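Local coordinates for protein diaminopimelate decarboxylase (Psychromonas ingrahamii, PDB 4XG1) that probably decarboxylates meso-diaminopimelate to L-lysine, the last step of lysine biosynthesis, with pyridoxal 5'-phosphate as cofactor in a homodimer, at residues F45-A59 with R267-M280. Residues are numbered along the deposited sequence; the frame is centred on the assembly and turned at random.
Sequences FDSAAGKHPHLICYA and RSLKLIFEPGRAIM. With LLP ((2S)-2-amino-6-[[3-hydroxy-2-methyl-5-(phosphonooxymethyl)pyridin-4-yl]methylideneamino]hexanoic acid), chain T.
With CG of His-52 trans to its backbone nitrogen (chi1 -169°), the imidazole swings across to the loop before strand 270-273, where NE2 donates to Leu-269 O at 2.6 Å, near the ring plane. Tyr-58 takes the same kind of torsion (chi1 170°), which carries its ring, although the CB bond leads away, back to helix 277-280: CE1 lies 3.7 Å from Met-280 CG, CD1 meets Ile-279 CD1, and the Met-280 sulfur makes an oblique Met-aromatic contact. The Tyr-58 hydroxyl is hydrogen-bonded to Asn-63 O. Between these ends, strands 54-59 and 270-273 run parallel at 12°, neighbours in the curled parallel sheet of the TIM barrel. Leu-271 N binds Pro-53 O, Leu-55 N binds Leu-271 O, Phe-273 N binds Leu-55 O, and Cys-57 N reaches Phe-273 O at 2.8 Å. Beyond them Ala-59 N donates to Pro-275 O at 3.0 Å. On the helix side of the sheet, Phe-45 offers one ring face to Pro-275, whose CG stands 4.0 Å from the centroid in a CH-pi contact, while Ala-278 CB fits against the ring edge; Pro-253 and Met-257 of helix 253-262 also touch this ring. The strand pairing ends at the cofactor: Gly-276 N and Arg-277 N, at the start of the helix, donate to phosphate oxygens OP3 and OP1 of LLP, the latter at 2.7 Å. Glu-274 OE1 lies 2.9 Å from the pyridine N1, an arrangement consistent with a protonated ring that would draw electrons from the reacting carbon.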
loop_
_atom_site.group_PDB
_atom_site.type_symbol
_atom_site.label_atom_id
_atom_site.label_comp_id
_atom_site.label_asym_id
_atom_site.label_seq_id
_atom_site.Cartn_x
_atom_site.Cartn_y
_atom_site.Cartn_z
ATOM N N PHE B 45 13.183 -25.667 5.662
ATOM C CA PHE B 45 13.633 -25.055 6.902
ATOM C C PHE B 45 13.545 -25.984 8.117
ATOM O O PHE B 45 14.441 -26.034 8.960
ATOM C CB PHE B 45 12.771 -23.820 7.250
ATOM C CG PHE B 45 13.280 -22.506 6.692
ATOM C CD1 PHE B 45 14.295 -21.854 7.318
ATOM C CD2 PHE B 45 12.711 -21.932 5.559
ATOM C CE1 PHE B 45 14.783 -20.662 6.828
ATOM C CE2 PHE B 45 13.195 -20.747 5.049
ATOM C CZ PHE B 45 14.244 -20.106 5.702
ATOM N N ASP B 46 12.411 -26.661 8.257
ATOM C CA ASP B 46 12.142 -27.457 9.438
ATOM C C ASP B 46 13.064 -28.674 9.522
ATOM O O ASP B 46 13.701 -28.916 10.542
ATOM C CB ASP B 46 10.712 -27.927 9.415
ATOM C CG ASP B 46 10.309 -28.616 10.692
ATOM O OD1 ASP B 46 10.389 -27.967 11.763
ATOM O OD2 ASP B 46 9.881 -29.800 10.582
ATOM N N SER B 47 13.160 -29.414 8.432
ATOM C CA SER B 47 14.012 -30.595 8.376
ATOM C C SER B 47 15.433 -30.193 8.722
ATOM O O SER B 47 16.017 -30.720 9.687
ATOM C CB SER B 47 13.991 -31.228 6.983
ATOM O OG SER B 47 12.719 -31.751 6.724
ATOM N N ALA B 48 15.966 -29.230 7.968
ATOM C CA ALA B 48 17.339 -28.812 8.119
ATOM C C ALA B 48 17.697 -28.488 9.559
ATOM O O ALA B 48 18.844 -28.651 9.949
ATOM C CB ALA B 48 17.635 -27.646 7.218
ATOM N N ALA B 49 16.730 -28.063 10.362
ATOM C CA ALA B 49 16.993 -27.849 11.772
ATOM C C ALA B 49 17.016 -29.165 12.572
ATOM O O ALA B 49 17.637 -29.242 13.651
ATOM C CB ALA B 49 15.979 -26.903 12.355
ATOM N N GLY B 50 16.316 -30.184 12.063
ATOM C CA GLY B 50 16.516 -31.572 12.491
ATOM C C GLY B 50 16.399 -31.752 13.971
ATOM O O GLY B 50 15.459 -31.247 14.577
ATOM N N LYS B 51 17.387 -32.418 14.564
ATOM C CA LYS B 51 17.320 -32.775 15.995
ATOM C C LYS B 51 17.474 -31.611 16.960
ATOM O O LYS B 51 17.108 -31.738 18.117
ATOM C CB LYS B 51 18.367 -33.823 16.332
ATOM C CG LYS B 51 18.178 -35.149 15.576
ATOM C CD LYS B 51 17.193 -36.052 16.326
ATOM C CE LYS B 51 17.218 -37.520 15.891
ATOM N NZ LYS B 51 18.517 -38.223 16.157
ATOM N N HIS B 52 18.015 -30.483 16.511
ATOM C CA HIS B 52 18.169 -29.367 17.423
ATOM C C HIS B 52 16.806 -28.773 17.800
ATOM O O HIS B 52 16.009 -28.451 16.937
ATOM C CB HIS B 52 19.091 -28.272 16.836
ATOM C CG HIS B 52 19.488 -27.241 17.834
ATOM N ND1 HIS B 52 20.704 -27.253 18.468
ATOM C CD2 HIS B 52 18.785 -26.223 18.384
ATOM C CE1 HIS B 52 20.734 -26.285 19.365
ATOM N NE2 HIS B 52 19.585 -25.637 19.329
ATOM N N PRO B 53 16.532 -28.618 19.094
ATOM C CA PRO B 53 15.268 -27.998 19.528
ATOM C C PRO B 53 14.982 -26.663 18.843
ATOM O O PRO B 53 15.690 -25.675 19.067
ATOM C CB PRO B 53 15.451 -27.776 21.039
ATOM C CG PRO B 53 16.593 -28.628 21.428
ATOM C CD PRO B 53 17.435 -28.894 20.211
ATOM N N HIS B 54 13.931 -26.640 18.032
ATOM C CA HIS B 54 13.588 -25.472 17.248
ATOM C C HIS B 54 12.104 -25.260 17.086
ATOM O O HIS B 54 11.291 -26.175 17.255
ATOM C CB HIS B 54 14.188 -25.607 15.878
ATOM C CG HIS B 54 13.531 -26.648 15.039
ATOM N ND1 HIS B 54 13.655 -27.991 15.290
ATOM C CD2 HIS B 54 12.750 -26.541 13.941
ATOM C CE1 HIS B 54 12.969 -28.669 14.387
ATOM N NE2 HIS B 54 12.424 -27.811 13.545
ATOM N N LEU B 55 11.753 -24.015 16.773
ATOM C CA LEU B 55 10.438 -23.710 16.243
ATOM C C LEU B 55 10.534 -22.809 15.016
ATOM O O LEU B 55 11.287 -21.842 14.990
ATOM C CB LEU B 55 9.562 -23.073 17.310
ATOM C CG LEU B 55 8.138 -22.786 16.868
ATOM C CD1 LEU B 55 7.433 -24.053 16.434
ATOM C CD2 LEU B 55 7.380 -22.119 17.987
ATOM N N ILE B 56 9.760 -23.150 14.002
ATOM C CA ILE B 56 9.621 -22.283 12.854
ATOM C C ILE B 56 8.353 -21.481 12.928
ATOM O O ILE B 56 7.244 -22.007 12.810
ATOM C CB ILE B 56 9.741 -23.079 11.592
ATOM C CG1 ILE B 56 11.122 -23.695 11.650
ATOM C CG2 ILE B 56 9.504 -22.188 10.388
ATOM C CD1 ILE B 56 11.627 -24.202 10.337
ATOM N N CYS B 57 8.548 -20.197 13.214
ATOM C CA CYS B 57 7.481 -19.222 13.357
ATOM C C CYS B 57 7.303 -18.413 12.058
ATOM O O CYS B 57 7.869 -17.361 11.909
ATOM C CB CYS B 57 7.812 -18.282 14.477
ATOM S SG CYS B 57 7.716 -19.107 16.038
ATOM N N TYR B 58 6.530 -18.942 11.125
ATOM C CA TYR B 58 6.276 -18.257 9.872
ATOM C C TYR B 58 5.884 -16.831 10.097
ATOM O O TYR B 58 5.072 -16.518 10.993
ATOM C CB TYR B 58 5.194 -18.964 9.089
ATOM C CG TYR B 58 4.728 -18.165 7.916
ATOM C CD1 TYR B 58 5.574 -17.863 6.870
ATOM C CD2 TYR B 58 3.406 -17.742 7.838
ATOM C CE1 TYR B 58 5.114 -17.160 5.755
ATOM C CE2 TYR B 58 2.949 -17.023 6.747
ATOM C CZ TYR B 58 3.804 -16.737 5.714
ATOM O OH TYR B 58 3.313 -16.048 4.675
ATOM N N ALA B 59 6.464 -15.952 9.296
ATOM C CA ALA B 59 6.198 -14.517 9.417
ATOM C C ALA B 59 4.919 -14.145 8.626
ATOM O O ALA B 59 4.923 -14.003 7.413
ATOM C CB ALA B 59 7.385 -13.734 8.908
ATOM N N ARG B 267 25.352 -26.920 22.284
ATOM C CA ARG B 267 24.284 -26.316 23.128
ATOM C C ARG B 267 22.919 -26.956 22.909
ATOM O O ARG B 267 22.645 -27.555 21.874
ATOM C CB ARG B 267 24.118 -24.813 22.860
ATOM C CG ARG B 267 25.039 -23.916 23.642
ATOM C CD ARG B 267 25.039 -22.553 22.986
ATOM N NE ARG B 267 25.425 -21.488 23.896
ATOM C CZ ARG B 267 26.520 -20.751 23.790
ATOM N NH1 ARG B 267 27.382 -20.949 22.786
ATOM N NH2 ARG B 267 26.743 -19.809 24.708
ATOM N N SER B 268 22.058 -26.796 23.904
ATOM C CA SER B 268 20.701 -27.311 23.806
ATOM C C SER B 268 19.667 -26.165 23.738
ATOM O O SER B 268 18.474 -26.401 23.866
ATOM C CB SER B 268 20.427 -28.267 24.973
ATOM O OG SER B 268 20.071 -27.576 26.150
ATOM N N LEU B 269 20.144 -24.936 23.538
ATOM C CA LEU B 269 19.288 -23.741 23.505
ATOM C C LEU B 269 18.347 -23.794 22.320
ATOM O O LEU B 269 18.760 -24.097 21.190
ATOM C CB LEU B 269 20.110 -22.470 23.418
ATOM C CG LEU B 269 19.286 -21.201 23.677
ATOM C CD1 LEU B 269 18.737 -21.121 25.088
ATOM C CD2 LEU B 269 20.119 -19.976 23.405
ATOM N N LYS B 270 17.091 -23.465 22.584
ATOM C CA LYS B 270 16.072 -23.602 21.568
ATOM C C LYS B 270 16.163 -22.466 20.566
ATOM O O LYS B 270 16.154 -21.300 20.943
ATOM C CB LYS B 270 14.680 -23.586 22.197
ATOM C CG LYS B 270 13.613 -24.106 21.249
ATOM C CD LYS B 270 12.229 -23.922 21.819
ATOM C CE LYS B 270 11.221 -24.761 21.089
ATOM N NZ LYS B 270 9.854 -24.488 21.592
ATOM N N LEU B 271 16.202 -22.824 19.296
ATOM C CA LEU B 271 16.275 -21.825 18.240
ATOM C C LEU B 271 14.926 -21.550 17.548
ATOM O O LEU B 271 14.274 -22.468 17.042
ATOM C CB LEU B 271 17.280 -22.259 17.183
ATOM C CG LEU B 271 18.747 -22.245 17.588
ATOM C CD1 LEU B 271 19.550 -22.750 16.414
ATOM C CD2 LEU B 271 19.204 -20.870 18.035
ATOM N N ILE B 272 14.520 -20.285 17.561
ATOM C CA ILE B 272 13.341 -19.856 16.856
ATOM C C ILE B 272 13.734 -19.084 15.616
ATOM O O ILE B 272 14.591 -18.208 15.660
ATOM C CB ILE B 272 12.419 -19.032 17.767
ATOM C CG1 ILE B 272 11.813 -19.952 18.832
ATOM C CG2 ILE B 272 11.292 -18.395 16.953
ATOM C CD1 ILE B 272 11.060 -19.238 19.923
ATOM N N PHE B 273 13.103 -19.429 14.506
ATOM C CA PHE B 273 13.263 -18.736 13.227
ATOM C C PHE B 273 11.946 -18.168 12.716
ATOM O O PHE B 273 10.886 -18.777 12.850
ATOM C CB PHE B 273 13.766 -19.702 12.169
ATOM C CG PHE B 273 15.005 -20.400 12.555
ATOM C CD1 PHE B 273 14.963 -21.555 13.320
ATOM C CD2 PHE B 273 16.235 -19.908 12.145
ATOM C CE1 PHE B 273 16.120 -22.204 13.678
ATOM C CE2 PHE B 273 17.401 -20.564 12.500
ATOM C CZ PHE B 273 17.336 -21.705 13.271
ATOM N N GLU B 274 12.038 -17.014 12.063
ATOM C CA GLU B 274 10.864 -16.260 11.627
ATOM C C GLU B 274 10.875 -15.978 10.144
ATOM O O GLU B 274 10.700 -14.860 9.737
ATOM C CB GLU B 274 10.812 -14.949 12.384
ATOM C CG GLU B 274 10.664 -15.050 13.888
ATOM C CD GLU B 274 10.716 -13.697 14.562
ATOM O OE1 GLU B 274 11.183 -12.716 13.941
ATOM O OE2 GLU B 274 10.279 -13.568 15.714
ATOM N N PRO B 275 11.123 -16.995 9.311
ATOM C CA PRO B 275 11.186 -16.665 7.907
ATOM C C PRO B 275 9.810 -16.275 7.293
ATOM O O PRO B 275 8.793 -16.861 7.630
ATOM C CB PRO B 275 11.688 -17.971 7.281
ATOM C CG PRO B 275 11.133 -19.018 8.171
ATOM C CD PRO B 275 11.255 -18.441 9.536
ATOM N N GLY B 276 9.826 -15.365 6.324
ATOM C CA GLY B 276 8.632 -15.030 5.538
ATOM C C GLY B 276 8.856 -15.185 4.054
ATOM O O GLY B 276 8.399 -16.159 3.430
ATOM N N ARG B 277 9.623 -14.252 3.505
ATOM C CA ARG B 277 9.965 -14.262 2.086
ATOM C C ARG B 277 10.481 -15.613 1.573
ATOM O O ARG B 277 10.059 -16.083 0.534
ATOM C CB ARG B 277 10.995 -13.182 1.811
ATOM C CG ARG B 277 11.291 -12.944 0.351
ATOM C CD ARG B 277 12.470 -12.004 0.108
ATOM N NE ARG B 277 12.557 -10.882 1.008
ATOM C CZ ARG B 277 12.005 -9.684 0.844
ATOM N NH1 ARG B 277 11.255 -9.368 -0.190
ATOM N NH2 ARG B 277 12.189 -8.775 1.798
ATOM N N ALA B 278 11.404 -16.227 2.308
ATOM C CA ALA B 278 12.066 -17.447 1.853
ATOM C C ALA B 278 11.067 -18.577 1.700
ATOM O O ALA B 278 11.204 -19.435 0.823
ATOM C CB ALA B 278 13.143 -17.845 2.816
ATOM N N ILE B 279 10.011 -18.533 2.500
ATOM C CA ILE B 279 8.939 -19.507 2.325
ATOM C C ILE B 279 7.982 -19.158 1.202
ATOM O O ILE B 279 7.621 -20.014 0.417
ATOM C CB ILE B 279 8.180 -19.742 3.629
ATOM C CG1 ILE B 279 9.111 -20.434 4.611
ATOM C CG2 ILE B 279 6.939 -20.595 3.387
ATOM C CD1 ILE B 279 8.541 -20.537 6.001
ATOM N N MET B 280 7.561 -17.915 1.096
ATOM C CA MET B 280 6.415 -17.585 0.203
ATOM C C MET B 280 6.740 -16.937 -1.115
ATOM O O MET B 280 5.945 -17.042 -2.044
ATOM C CB MET B 280 5.440 -16.682 0.938
ATOM C CG MET B 280 4.718 -17.357 2.081
ATOM S SD MET B 280 3.670 -18.718 1.580
ATOM C CE MET B 280 2.785 -18.064 0.163
HETATM N N1 LLP T . 10.622 -10.997 11.708
HETATM C C2 LLP T . 10.529 -9.673 11.879
HETATM C "C2'" LLP T . 10.598 -9.105 13.273
HETATM C C3 LLP T . 10.335 -8.832 10.682
HETATM O O3 LLP T . 10.265 -7.486 10.799
HETATM C C4 LLP T . 10.278 -9.463 9.360
HETATM C "C4'" LLP T . 10.121 -8.694 8.086
HETATM C C5 LLP T . 10.396 -10.934 9.303
HETATM C C6 LLP T . 10.544 -11.619 10.500
HETATM C "C5'" LLP T . 10.330 -11.707 8.014
HETATM O OP4 LLP T . 11.322 -11.363 7.130
HETATM P P LLP T . 11.536 -12.085 5.715
HETATM O OP1 LLP T . 10.142 -12.117 5.107
HETATM O OP2 LLP T . 12.645 -11.309 4.966
HETATM O OP3 LLP T . 12.214 -13.444 5.976
HETATM N N LLP T . 7.693 -5.159 2.358
HETATM C CA LLP T . 9.141 -5.578 2.162
HETATM C CB LLP T . 9.533 -6.681 3.138
HETATM C CG LLP T . 10.230 -6.237 4.410
HETATM C CD LLP T . 9.629 -6.864 5.648
HETATM C CE LLP T . 10.503 -6.557 6.878
HETATM N NZ LLP T . 10.191 -7.247 8.146
HETATM C C LLP T . 9.293 -6.152 0.773
HETATM O O LLP T . 8.332 -6.315 0.041
HETATM O OXT LLP T . 10.374 -6.494 0.323
#